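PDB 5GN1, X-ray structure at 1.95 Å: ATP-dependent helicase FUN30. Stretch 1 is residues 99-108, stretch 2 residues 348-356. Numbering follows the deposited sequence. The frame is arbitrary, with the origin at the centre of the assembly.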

# COMPACT_ATOMS: atom_id res chain seq x y z
N SER A 99 -1.00 -13.06 14.96
CA SER A 99 0.09 -13.95 14.62
C SER A 99 1.26 -13.10 14.14
O SER A 99 1.10 -11.91 13.86
N SER A 100 2.43 -13.72 14.02
CA SER A 100 3.57 -13.01 13.46
C SER A 100 3.25 -12.51 12.05
O SER A 100 3.68 -11.42 11.67
N LYS A 101 2.49 -13.30 11.29
CA LYS A 101 2.18 -12.92 9.91
C LYS A 101 1.38 -11.62 9.85
O LYS A 101 1.77 -10.68 9.15
N ASN A 102 0.25 -11.55 10.55
CA ASN A 102 -0.57 -10.35 10.39
C ASN A 102 -0.04 -9.16 11.20
O ASN A 102 -0.43 -8.03 10.91
N LEU A 103 0.85 -9.38 12.17
CA LEU A 103 1.47 -8.25 12.85
C LEU A 103 2.54 -7.60 11.98
O LEU A 103 2.61 -6.37 11.90
N ILE A 104 3.39 -8.41 11.36
CA ILE A 104 4.33 -7.92 10.35
C ILE A 104 3.58 -7.20 9.23
O ILE A 104 4.04 -6.17 8.71
N MET A 105 2.42 -7.72 8.84
CA MET A 105 1.64 -7.07 7.79
C MET A 105 1.17 -5.70 8.24
O MET A 105 1.23 -4.73 7.47
N ALA A 106 0.69 -5.59 9.48
CA ALA A 106 0.24 -4.31 10.00
C ALA A 106 1.38 -3.31 10.09
O ALA A 106 1.19 -2.12 9.80
N LEU A 107 2.58 -3.75 10.49
CA LEU A 107 3.72 -2.83 10.53
C LEU A 107 4.07 -2.34 9.13
O LEU A 107 4.40 -1.17 8.94
N ARG A 108 4.01 -3.24 8.14
CA ARG A 108 4.28 -2.83 6.76
C ARG A 108 3.30 -1.75 6.31
O ARG A 108 3.70 -0.73 5.75
N SER A 348 8.06 -14.43 8.68
CA SER A 348 7.33 -13.57 9.57
C SER A 348 7.86 -13.75 11.00
O SER A 348 8.03 -12.78 11.74
N ASP A 349 8.12 -15.00 11.39
CA ASP A 349 8.68 -15.28 12.72
C ASP A 349 10.03 -14.59 12.88
O ASP A 349 10.29 -13.96 13.91
N MET A 350 10.89 -14.69 11.87
CA MET A 350 12.21 -14.06 11.95
C MET A 350 12.12 -12.54 12.04
O MET A 350 12.85 -11.90 12.81
N LEU A 351 11.25 -11.92 11.24
CA LEU A 351 11.09 -10.48 11.32
C LEU A 351 10.54 -10.05 12.67
O LEU A 351 11.00 -9.05 13.24
N GLU A 352 9.58 -10.81 13.22
CA GLU A 352 9.06 -10.46 14.53
C GLU A 352 10.14 -10.57 15.61
O GLU A 352 10.20 -9.75 16.53
N ASP A 353 10.98 -11.57 15.50
CA ASP A 353 12.03 -11.72 16.47
C ASP A 353 13.01 -10.53 16.41
O ASP A 353 13.31 -9.96 17.41
N ILE A 354 13.46 -10.17 15.21
CA ILE A 354 14.41 -9.07 15.04
C ILE A 354 13.84 -7.78 15.62
O ILE A 354 14.52 -7.06 16.36
N ILE A 355 12.59 -7.48 15.30
CA ILE A 355 11.94 -6.29 15.85
C ILE A 355 11.92 -6.35 17.37
O ILE A 355 12.18 -5.35 18.05
N TYR A 356 11.63 -7.53 17.93
CA TYR A 356 11.55 -7.68 19.38
C TYR A 356 12.92 -7.53 20.03
O TYR A 356 13.05 -6.86 21.06

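How close do the two helices come? Residues 100-108 and 348-356, at least 244 positions apart in sequence where they touch, cross at 63° with their axes 8.7 Å apart at closest approach. The backbones come nearest at Lys101 and Ser348, whose CA atoms lie 5.2 Å apart. Small serines mark this region: the CA-to-CB bonds of Ser100 and Ser348 both point toward the opposite helix, and Ser100 OG lies 3.4 Å from Ser348 CB. From there the helices diverge, and longer side chains fill the widening space.

Which apolar side chains fill that space? Ile104 is the centrepiece, a knob that sits among Ser348, Leu351, Glu352 and Ile355. With chi1 and chi2 both m, Ile104 carries its CD1 to 3.8 Å from Leu351 CB and 3.9 Å from Ile355 CD1, while its CG1 rests 3.8 Å from Ser348 O. One turn later in the first helix, Leu107 (m, t) extends the apolar seam, its CD1 packing 3.6 Å from CD1 of Ile355 (m, t). Leu351, also m, t, points toward the first helix and lines the pocket around Ile104. All four of these aliphatic residues are buried.

Where do polar groups join the packing? Ser100, in the p rotamer, donates a hydrogen bond from OG to Asp349 OD1 at 2.8 Å, the sole direct hydrogen bond between the stretches. The CA-to-CB bond of Asp349 points away, but its m rotamer brings the carboxylate back within reach of the serine. Glu352 points toward the first helix and, with chi1 and chi2 both t, reaches its first turn: Glu352 OE1 is 3.3 Å from Ser100 CB and OE2 is 3.8 Å from CD1 of Leu103 (m, t). These are packing contacts, and OE2 finds a hydrogen bond elsewhere in the structure.

Does water take part? Water 1 links the helices near their closest backbone approach, donating to Lys101 O at 2.8 Å and hydrogen bonding with Ser348 OG (chi1 m) at 3.2 Å. Lys101 itself starts sideways, and the end of its long chain leads away, so its contribution comes from the backbone and the base of the side chain, with Lys101 CG 3.8 Å from Ser348 OG.

How does the first helix begin beside this contact? Ser99, also p, occupies the N-cap position, where its OG accepts a weak capping bond from Asn102 N at 3.3 Å. Asn102 OD1 reciprocates by accepting from Ser99 N at 3.2 Å.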

# COMPACT_ATOMS: atom_id res chain seq x y z
CB SER A 99 -0.30 -14.95 13.52
OG SER A 99 -0.55 -14.28 12.30
CB SER A 100 4.80 -13.91 13.46
OG SER A 100 4.64 -14.97 12.53
CB LYS A 101 1.40 -14.05 9.22
CG LYS A 101 2.15 -15.35 9.07
CD LYS A 101 1.21 -16.44 8.56
CE LYS A 101 1.95 -17.46 7.71
NZ LYS A 101 1.06 -18.05 6.67
CB ASN A 102 -2.04 -10.61 10.74
CG ASN A 102 -2.26 -11.16 12.14
OD1 ASN A 102 -1.87 -10.54 13.13
ND2 ASN A 102 -2.95 -12.30 12.22
CB LEU A 103 2.08 -8.69 14.19
CG LEU A 103 1.12 -9.01 15.34
CD1 LEU A 103 1.88 -9.70 16.47
CD2 LEU A 103 0.43 -7.76 15.82
CB ILE A 104 5.18 -9.08 9.80
CG1 ILE A 104 6.13 -9.64 10.87
CG2 ILE A 104 5.94 -8.67 8.53
CD1 ILE A 104 6.90 -8.62 11.62
CB MET A 105 0.44 -7.94 7.41
CG MET A 105 -0.48 -7.24 6.44
SD MET A 105 0.35 -7.07 4.84
CE MET A 105 -0.19 -8.61 4.10
CB ALA A 106 -0.41 -4.52 11.38
CB LEU A 107 4.94 -3.50 11.17
CG LEU A 107 4.86 -3.91 12.64
CD1 LEU A 107 6.08 -4.71 13.04
CD2 LEU A 107 4.68 -2.71 13.56
CB ARG A 108 4.23 -4.05 5.83
CG ARG A 108 5.37 -5.04 6.12
CD ARG A 108 5.30 -6.28 5.23
NE ARG A 108 5.32 -5.95 3.81
CZ ARG A 108 5.05 -6.82 2.84
NH1 ARG A 108 4.74 -8.07 3.15
NH2 ARG A 108 5.06 -6.44 1.57
CB SER A 348 5.85 -13.87 9.53
OG SER A 348 5.32 -13.43 8.33
CB ASP A 349 8.81 -16.79 12.94
CG ASP A 349 7.46 -17.49 13.22
OD1 ASP A 349 6.45 -16.82 13.51
OD2 ASP A 349 7.43 -18.74 13.19
CB MET A 350 13.05 -14.47 10.74
CG MET A 350 14.30 -13.64 10.58
SD MET A 350 14.78 -13.49 8.86
CE MET A 350 13.51 -12.41 8.22
CB LEU A 351 10.19 -9.98 10.18
CG LEU A 351 10.94 -9.90 8.85
CD1 LEU A 351 10.01 -9.75 7.65
CD2 LEU A 351 11.95 -8.74 8.90
CB GLU A 352 7.85 -11.34 14.88
CG GLU A 352 7.13 -10.84 16.12
CD GLU A 352 6.08 -11.80 16.65
OE1 GLU A 352 6.17 -13.01 16.38
OE2 GLU A 352 5.18 -11.31 17.34
CB ASP A 353 12.81 -13.00 16.24
CG ASP A 353 11.99 -14.26 16.51
OD1 ASP A 353 10.93 -14.17 17.07
OD2 ASP A 353 12.42 -15.32 16.12
CB ILE A 354 14.77 -8.92 13.56
CG1 ILE A 354 15.52 -10.16 13.10
CG2 ILE A 354 15.56 -7.64 13.30
CD1 ILE A 354 15.68 -10.25 11.63
CB ILE A 355 10.53 -6.16 15.26
CG1 ILE A 355 10.64 -5.69 13.80
CG2 ILE A 355 9.70 -5.18 16.06
CD1 ILE A 355 9.42 -5.99 12.98
CB TYR A 356 10.93 -9.04 19.72
CG TYR A 356 10.69 -9.24 21.20
CD1 TYR A 356 9.63 -8.62 21.85
CD2 TYR A 356 11.53 -10.06 21.95
CE1 TYR A 356 9.40 -8.81 23.20
CE2 TYR A 356 11.31 -10.25 23.31
CZ TYR A 356 10.24 -9.62 23.93
OH TYR A 356 10.02 -9.81 25.27
O HOH W 1 3.57 -11.09 7.10